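Local coordinates for protein endo-beta-mannanase (Opitutaceae bacterium TAV5, PDB 7BOB) that probably releases mannose units from the ends of beta-1,4-linked manno-oligosaccharides as a homotrimeric family 5 exo-beta-1,4-mannosidase of a termite hindgut bacterium, at residues R486-E491 against L540-R545; T503-G508 against I530-N535. All blocks are in the same frame, centred on the assembly; numbering follows the deposited sequence.

Contact 1. Residues R486-E491 against L540-R545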
ATOM      1  N   ARG A 486      21.564 -31.602  -1.876  1.00 56.94           N
ATOM      2  CA  ARG A 486      22.449 -32.516  -1.149  1.00 59.62           C
ATOM      3  C   ARG A 486      22.301 -32.378   0.358  1.00 59.06           C
ATOM      4  O   ARG A 486      22.551 -33.344   1.086  1.00 62.74           O
ATOM      5  CB  ARG A 486      23.912 -32.292  -1.549  1.00 59.40           C
ATOM      6  CG  ARG A 486      24.129 -32.442  -3.048  1.00 68.71           C
ATOM      7  CD  ARG A 486      25.601 -32.519  -3.432  1.00 75.21           C
ATOM      8  NE  ARG A 486      26.304 -31.253  -3.201  1.00 82.12           N
ATOM      9  CZ  ARG A 486      26.692 -30.411  -4.163  1.00 77.90           C
ATOM     10  NH1 ARG A 486      26.440 -30.687  -5.448  1.00 79.04           N
ATOM     11  NH2 ARG A 486      27.326 -29.286  -3.838  1.00 73.32           N
ATOM     12  N   LEU A 487      21.907 -31.198   0.851  1.00 57.63           N
ATOM     13  CA  LEU A 487      21.736 -31.032   2.291  1.00 54.65           C
ATOM     14  C   LEU A 487      20.373 -31.525   2.758  1.00 55.98           C
ATOM     15  O   LEU A 487      20.276 -32.249   3.754  1.00 56.17           O
ATOM     16  CB  LEU A 487      21.922 -29.573   2.687  1.00 57.52           C
ATOM     17  CG  LEU A 487      21.873 -29.289   4.191  1.00 55.83           C
ATOM     18  CD1 LEU A 487      22.733 -30.285   4.966  1.00 58.28           C
ATOM     19  CD2 LEU A 487      22.323 -27.868   4.458  1.00 52.86           C
ATOM     20  N   VAL A 488      19.304 -31.135   2.066  1.00 53.74           N
ATOM     21  CA  VAL A 488      17.988 -31.639   2.437  1.00 54.90           C
ATOM     22  C   VAL A 488      17.892 -33.140   2.154  1.00 53.47           C
ATOM     23  O   VAL A 488      17.263 -33.888   2.913  1.00 51.54           O
ATOM     24  CB  VAL A 488      16.896 -30.847   1.697  1.00 54.16           C
ATOM     25  CG1 VAL A 488      15.553 -31.604   1.737  1.00 47.95           C
ATOM     26  CG2 VAL A 488      16.767 -29.458   2.286  1.00 53.02           C
ATOM     27  N   GLY A 489      18.521 -33.598   1.073  1.00 50.43           N
ATOM     28  CA  GLY A 489      18.432 -34.981   0.657  1.00 52.69           C
ATOM     29  C   GLY A 489      17.336 -35.287  -0.345  1.00 56.42           C
ATOM     30  O   GLY A 489      16.806 -36.402  -0.342  1.00 51.02           O
ATOM     31  N   ALA A 490      16.987 -34.336  -1.213  1.00 54.19           N
ATOM     32  CA  ALA A 490      15.868 -34.464  -2.133  1.00 54.60           C
ATOM     33  C   ALA A 490      15.996 -33.379  -3.196  1.00 53.37           C
ATOM     34  O   ALA A 490      16.594 -32.333  -2.947  1.00 52.75           O
ATOM     35  CB  ALA A 490      14.531 -34.346  -1.398  1.00 52.56           C
ATOM     36  N   GLU A 491      15.475 -33.663  -4.383  1.00 51.14           N
ATOM     37  CA  GLU A 491      15.428 -32.737  -5.504  1.00 56.50           C
ATOM     38  C   GLU A 491      13.986 -32.326  -5.772  1.00 55.62           C
ATOM     39  O   GLU A 491      13.046 -33.068  -5.462  1.00 53.78           O
ATOM     40  CB  GLU A 491      16.005 -33.374  -6.772  1.00 57.57           C
ATOM     41  CG  GLU A 491      17.500 -33.336  -6.864  1.00 60.02           C
ATOM     42  CD  GLU A 491      18.040 -34.402  -7.791  1.00 59.08           C
ATOM     43  OE1 GLU A 491      17.273 -34.913  -8.631  1.00 60.11           O
ATOM     44  OE2 GLU A 491      19.236 -34.739  -7.671  1.00 67.61           O
ATOM     45  N   LEU A 540       5.982 -34.775   3.095  1.00 59.13           N
ATOM     46  CA  LEU A 540       5.826 -33.508   3.801  1.00 58.02           C
ATOM     47  C   LEU A 540       6.953 -33.219   4.792  1.00 58.97           C
ATOM     48  O   LEU A 540       7.366 -32.062   4.907  1.00 54.87           O
ATOM     49  CB  LEU A 540       4.467 -33.473   4.516  1.00 58.26           C
ATOM     50  CG  LEU A 540       4.190 -32.153   5.232  1.00 58.70           C
ATOM     51  CD1 LEU A 540       4.268 -30.983   4.245  1.00 57.24           C
ATOM     52  CD2 LEU A 540       2.846 -32.179   5.954  1.00 58.71           C
ATOM     53  N   VAL A 541       7.458 -34.229   5.506  1.00 55.55           N
ATOM     54  CA  VAL A 541       8.633 -34.082   6.367  1.00 55.85           C
ATOM     55  C   VAL A 541       9.685 -35.098   5.937  1.00 56.15           C
ATOM     56  O   VAL A 541       9.414 -36.306   5.904  1.00 59.23           O
ATOM     57  CB  VAL A 541       8.305 -34.254   7.862  1.00 57.12           C
ATOM     58  CG1 VAL A 541       9.561 -34.040   8.689  1.00 50.15           C
ATOM     59  CG2 VAL A 541       7.212 -33.281   8.314  1.00 55.01           C
ATOM     60  N   LEU A 542      10.874 -34.615   5.608  1.00 53.05           N
ATOM     61  CA  LEU A 542      12.013 -35.455   5.275  1.00 54.63           C
ATOM     62  C   LEU A 542      13.014 -35.489   6.426  1.00 57.78           C
ATOM     63  O   LEU A 542      13.071 -34.578   7.260  1.00 58.83           O
ATOM     64  CB  LEU A 542      12.717 -34.952   4.015  1.00 49.61           C
ATOM     65  CG  LEU A 542      11.876 -34.579   2.808  1.00 55.01           C
ATOM     66  CD1 LEU A 542      12.787 -34.139   1.665  1.00 50.38           C
ATOM     67  CD2 LEU A 542      10.998 -35.760   2.381  1.00 54.06           C
ATOM     68  N   ARG A 543      13.826 -36.554   6.448  1.00 57.74           N
ATOM     69  CA  ARG A 543      14.907 -36.713   7.426  1.00 59.60           C
ATOM     70  C   ARG A 543      16.139 -37.269   6.724  1.00 58.85           C
ATOM     71  O   ARG A 543      16.068 -38.319   6.079  1.00 59.12           O
ATOM     72  CB  ARG A 543      14.499 -37.639   8.587  1.00 58.52           C
ATOM     73  CG  ARG A 543      15.501 -37.657   9.745  1.00 58.36           C
ATOM     74  CD  ARG A 543      14.863 -38.039  11.080  1.00 59.98           C
ATOM     75  NE  ARG A 543      14.232 -36.895  11.734  1.00 61.11           N
ATOM     76  CZ  ARG A 543      13.380 -36.972  12.755  1.00 61.84           C
ATOM     77  NH1 ARG A 543      13.045 -38.154  13.274  1.00 59.01           N
ATOM     78  NH2 ARG A 543      12.865 -35.853  13.268  1.00 56.83           N
ATOM     79  N   HIS A 544      17.261 -36.567   6.846  1.00 57.27           N
ATOM     80  CA  HIS A 544      18.451 -36.858   6.057  1.00 58.34           C
ATOM     81  C   HIS A 544      19.656 -36.810   6.968  1.00 62.64           C
ATOM     82  O   HIS A 544      19.914 -35.778   7.600  1.00 60.42           O
ATOM     83  CB  HIS A 544      18.625 -35.849   4.918  1.00 55.85           C
ATOM     84  CG  HIS A 544      19.710 -36.207   3.951  1.00 56.99           C
ATOM     85  ND1 HIS A 544      20.428 -35.260   3.253  1.00 56.78           N
ATOM     86  CD2 HIS A 544      20.194 -37.409   3.556  1.00 59.89           C
ATOM     87  CE1 HIS A 544      21.306 -35.862   2.471  1.00 57.71           C
ATOM     88  NE2 HIS A 544      21.185 -37.168   2.636  1.00 60.29           N
ATOM     89  N   ARG A 545      20.405 -37.903   7.023  1.00 58.69           N
ATOM     90  CA  ARG A 545      21.627 -37.922   7.812  1.00 64.45           C
ATOM     91  C   ARG A 545      22.809 -37.574   6.921  1.00 63.62           C
ATOM     92  O   ARG A 545      22.904 -38.053   5.781  1.00 66.41           O
ATOM     93  CB  ARG A 545      21.790 -39.288   8.477  1.00 68.58           C
ATOM     94  CG  ARG A 545      20.797 -39.487   9.616  1.00 70.33           C
ATOM     95  CD  ARG A 545      21.277 -40.575  10.606  1.00 82.72           C
ATOM     96  NE  ARG A 545      22.691 -40.472  10.960  1.00 88.18           N
ATOM     97  CZ  ARG A 545      23.124 -39.661  11.921  1.00 86.75           C
ATOM     98  NH1 ARG A 545      22.279 -38.919  12.584  1.00 80.44           N
ATOM     99  NH2 ARG A 545      24.391 -39.568  12.247  1.00 83.70           N
TER
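His544 lays one face of its imidazole over Gly489 CA, which sits 3.6 Å from the ring centroid in a CH-pi contact displaced toward the ring's rim. CG stands anti to the backbone N (chi1 -171°), and this carries the ring from strand 539-546 to the C-terminal end of helix 482-488. There ND1 donates a nearly straight hydrogen bond to Leu487 O (3.1 Å, 170° at the hydrogen). The acceptor lies close to the ring plane, but the donor stands well above the carbonyl plane, off the oxygen's lone pairs. Arg486 O meets the same edge at CE1 (3.1 Å), while Val488 O abuts His544 CB (3.1 Å). Gly489, with a phi of 93°, is where the chain leaves the helix; a CB there would run into His544 CG. Nearer the start of the strand segment, at Leu542, the contact is aliphatic. Leu542 CD1 touches Ala490 CB (3.5 Å) and Val488 CG1 (3.8 Å), with the Val488 and Leu542 side chains crossing at about a right angle. Leu487, its CB directed away from segment 540-545, packs on Val551 of the next strand and on helix 454-465, so this one leucine touches both the sheet and a second helix of this C-terminal alpha/beta domain. An alanine in place of His544 would remove the ring and its bond to Leu487 O, and would probably loosen the helix end over the strand. With ND1 protonated among carbonyl oxygens at a helix C terminus, the imidazole is likely to be polarised, and its positively charged form may be favoured.

Contact 2. Residues T503-G508 against I530-N535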
ATOM      1  N   THR A 503      -1.933 -33.559   7.908  1.00 61.08           N
ATOM      2  CA  THR A 503      -0.965 -34.558   8.336  1.00 65.81           C
ATOM      3  C   THR A 503      -1.230 -34.918   9.798  1.00 64.45           C
ATOM      4  O   THR A 503      -2.189 -34.445  10.415  1.00 64.05           O
ATOM      5  CB  THR A 503       0.464 -34.041   8.127  1.00 64.86           C
ATOM      6  OG1 THR A 503       1.396 -35.118   8.297  1.00 65.33           O
ATOM      7  CG2 THR A 503       0.783 -32.922   9.138  1.00 61.48           C
ATOM      8  N   ALA A 504      -0.358 -35.761  10.354  1.00 66.64           N
ATOM      9  CA  ALA A 504      -0.473 -36.162  11.755  1.00 69.67           C
ATOM     10  C   ALA A 504       0.878 -36.651  12.251  1.00 70.70           C
ATOM     11  O   ALA A 504       1.494 -37.505  11.607  1.00 70.21           O
ATOM     12  CB  ALA A 504      -1.520 -37.271  11.935  1.00 66.71           C
ATOM     13  N   THR A 505       1.335 -36.111  13.384  1.00 66.79           N
ATOM     14  CA  THR A 505       2.398 -36.762  14.133  1.00 72.07           C
ATOM     15  C   THR A 505       1.752 -37.778  15.075  1.00 75.95           C
ATOM     16  O   THR A 505       0.534 -37.984  15.066  1.00 73.89           O
ATOM     17  CB  THR A 505       3.261 -35.760  14.913  1.00 73.86           C
ATOM     18  OG1 THR A 505       2.472 -35.110  15.918  1.00 74.09           O
ATOM     19  CG2 THR A 505       3.895 -34.712  13.996  1.00 66.40           C
ATOM     20  N   ASP A 506       2.561 -38.402  15.928  1.00 77.74           N
ATOM     21  CA  ASP A 506       2.025 -39.409  16.836  1.00 84.06           C
ATOM     22  C   ASP A 506       1.156 -38.820  17.941  1.00 85.82           C
ATOM     23  O   ASP A 506       0.551 -39.587  18.698  1.00 88.52           O
ATOM     24  CB  ASP A 506       3.168 -40.227  17.443  1.00 86.54           C
ATOM     25  CG  ASP A 506       3.878 -41.085  16.409  1.00 91.31           C
ATOM     26  OD1 ASP A 506       3.221 -41.501  15.428  1.00 90.39           O
ATOM     27  OD2 ASP A 506       5.091 -41.338  16.575  1.00 93.18           O
ATOM     28  N   GLU A 507       1.069 -37.494  18.053  1.00 82.88           N
ATOM     29  CA  GLU A 507       0.267 -36.885  19.104  1.00 83.37           C
ATOM     30  C   GLU A 507      -1.033 -36.268  18.600  1.00 81.80           C
ATOM     31  O   GLU A 507      -1.927 -36.008  19.413  1.00 86.00           O
ATOM     32  CB  GLU A 507       1.074 -35.808  19.843  1.00 87.77           C
ATOM     33  CG  GLU A 507       2.369 -36.286  20.510  1.00 89.97           C
ATOM     34  CD  GLU A 507       3.528 -35.336  20.229  1.00 91.87           C
ATOM     35  OE1 GLU A 507       4.130 -35.463  19.139  1.00 93.68           O
ATOM     36  OE2 GLU A 507       3.819 -34.449  21.072  1.00 90.50           O
ATOM     37  N   GLY A 508      -1.166 -36.015  17.301  1.00 75.19           N
ATOM     38  CA  GLY A 508      -2.372 -35.407  16.797  1.00 63.02           C
ATOM     39  C   GLY A 508      -2.265 -34.892  15.378  1.00 61.85           C
ATOM     40  O   GLY A 508      -1.226 -34.994  14.712  1.00 61.52           O
ATOM     41  N   ILE A 530      11.461 -40.392   4.037  1.00 56.79           N
ATOM     42  CA  ILE A 530      10.199 -39.677   4.169  1.00 59.04           C
ATOM     43  C   ILE A 530       9.666 -39.942   5.573  1.00 61.14           C
ATOM     44  O   ILE A 530       9.166 -41.029   5.867  1.00 61.69           O
ATOM     45  CB  ILE A 530       9.205 -40.101   3.083  1.00 58.59           C
ATOM     46  CG1 ILE A 530       9.651 -39.525   1.735  1.00 60.41           C
ATOM     47  CG2 ILE A 530       7.797 -39.632   3.413  1.00 58.02           C
ATOM     48  CD1 ILE A 530       8.931 -40.142   0.542  1.00 65.41           C
ATOM     49  N   LEU A 531       9.781 -38.950   6.449  1.00 59.19           N
ATOM     50  CA  LEU A 531       9.361 -39.148   7.830  1.00 59.27           C
ATOM     51  C   LEU A 531       7.849 -39.017   7.992  1.00 64.03           C
ATOM     52  O   LEU A 531       7.254 -39.732   8.809  1.00 64.89           O
ATOM     53  CB  LEU A 531      10.099 -38.166   8.735  1.00 57.00           C
ATOM     54  CG  LEU A 531      10.118 -38.395  10.245  1.00 62.85           C
ATOM     55  CD1 LEU A 531      11.141 -39.449  10.640  1.00 62.00           C
ATOM     56  CD2 LEU A 531      10.424 -37.069  10.959  1.00 60.10           C
ATOM     57  N   MET A 532       7.211 -38.137   7.223  1.00 60.94           N
ATOM     58  CA  MET A 532       5.771 -37.937   7.290  1.00 58.74           C
ATOM     59  C   MET A 532       5.264 -37.599   5.898  1.00 62.25           C
ATOM     60  O   MET A 532       5.989 -37.038   5.072  1.00 63.87           O
ATOM     61  CB  MET A 532       5.377 -36.810   8.256  1.00 59.60           C
ATOM     62  CG  MET A 532       5.568 -37.122   9.721  1.00 63.58           C
ATOM     63  SD  MET A 532       5.481 -35.641  10.759  1.00 66.18           S
ATOM     64  CE  MET A 532       4.000 -34.864  10.077  1.00 59.29           C
ATOM     65  N   THR A 533       4.003 -37.925   5.654  1.00 59.70           N
ATOM     66  CA  THR A 533       3.336 -37.601   4.408  1.00 64.12           C
ATOM     67  C   THR A 533       2.129 -36.752   4.748  1.00 61.94           C
ATOM     68  O   THR A 533       1.656 -36.755   5.886  1.00 62.67           O
ATOM     69  CB  THR A 533       2.886 -38.871   3.649  1.00 68.68           C
ATOM     70  OG1 THR A 533       2.207 -39.757   4.556  1.00 64.22           O
ATOM     71  CG2 THR A 533       4.088 -39.602   3.068  1.00 65.55           C
ATOM     72  N   ASP A 534       1.625 -36.018   3.765  1.00 65.01           N
ATOM     73  CA  ASP A 534       0.313 -35.434   3.975  1.00 69.03           C
ATOM     74  C   ASP A 534      -0.735 -36.544   3.833  1.00 73.15           C
ATOM     75  O   ASP A 534      -0.407 -37.714   3.594  1.00 70.53           O
ATOM     76  CB  ASP A 534       0.075 -34.256   3.027  1.00 67.76           C
ATOM     77  CG  ASP A 534       0.103 -34.662   1.575  1.00 74.01           C
ATOM     78  OD1 ASP A 534       0.522 -35.806   1.301  1.00 73.22           O
ATOM     79  OD2 ASP A 534      -0.290 -33.841   0.710  1.00 74.57           O
ATOM     80  N   ASN A 535      -2.010 -36.192   4.017  1.00 70.72           N
ATOM     81  CA  ASN A 535      -3.037 -37.221   4.068  1.00 73.74           C
ATOM     82  C   ASN A 535      -3.358 -37.785   2.687  1.00 76.95           C
ATOM     83  O   ASN A 535      -3.990 -38.842   2.598  1.00 76.18           O
ATOM     84  CB  ASN A 535      -4.298 -36.689   4.783  1.00 69.75           C
ATOM     85  CG  ASN A 535      -5.132 -35.717   3.926  1.00 76.30           C
ATOM     86  OD1 ASN A 535      -4.670 -35.183   2.910  1.00 79.68           O
ATOM     87  ND2 ASN A 535      -6.375 -35.476   4.356  1.00 71.59           N
TER
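Met532 and Thr503 meet where a beta hairpin, strands 501-505 and 508-512, leans on strand 529-533, an edge strand of the mixed sheet. The short segments 503-505 and 530-533 run at 126° to each other with their axes 7.2 Å apart, and they meet through side chains and one side-chain-to-backbone hydrogen bond. The Met532 chain, with CG anti to the carbonyl carbon, bends at its last torsion (chi3 47°) and crosses Thr503 at about a right angle. Its methyl CE reaches Thr503 OG1 (3.2 Å) and also lies near Thr503 CG2 (3.9 Å), while SD rests against Thr505 CG2 (3.7 Å). Thr503 OG1, anti to its own backbone N, donates a hydrogen bond to Thr533 O (2.9 Å), approaching from above the carbonyl plane. One hydroxyl thus grips the backbone of the edge strand while the methionine's CE and SD lie against the two threonines. Further out, Trp579 of helix 569-583 touches both Met532 and Thr505, and Leu540 of the neighbouring strand packs on Thr503. Leu531 and Met532 both face Val541 in a classic beta bulge. Past Thr533, Asp534 is held by a salt bridge from OD2 to Arg520 and by a hydrogen bond from Ser538 N to OD1, so both carboxylate oxygens have partners. At the hairpin's tip, Asp506 and Glu507 link the two strands, Thr505 and Gly508 face each other through weak backbone bonds, and Glu507 N makes a weak bond to Thr505 OG1 (3.5 Å).

Overall arrangement
From the N terminus the chain first builds the (beta/alpha)8 barrel, then enters the C-terminal alpha/beta domain that holds both contacts. Helix 482-488 and strand 490-496 open contact 1, which closes only when strand 539-546 arrives, 49 residues on. Contact 2 is nested inside that loop: the hairpin begun by strand 501-505 meets strand 529-533, and no helix intervenes. The centres of contacts 1 and 2 lie about 16 Å apart. Strands 529-533 and 539-546, adjacent in the mixed sheet, join the two contacts directly through probable backbone bonds, among them Val541 O to Leu531 N. Together the contacts tie a helix end and a separate hairpin to the last two strands at one side of that sheet.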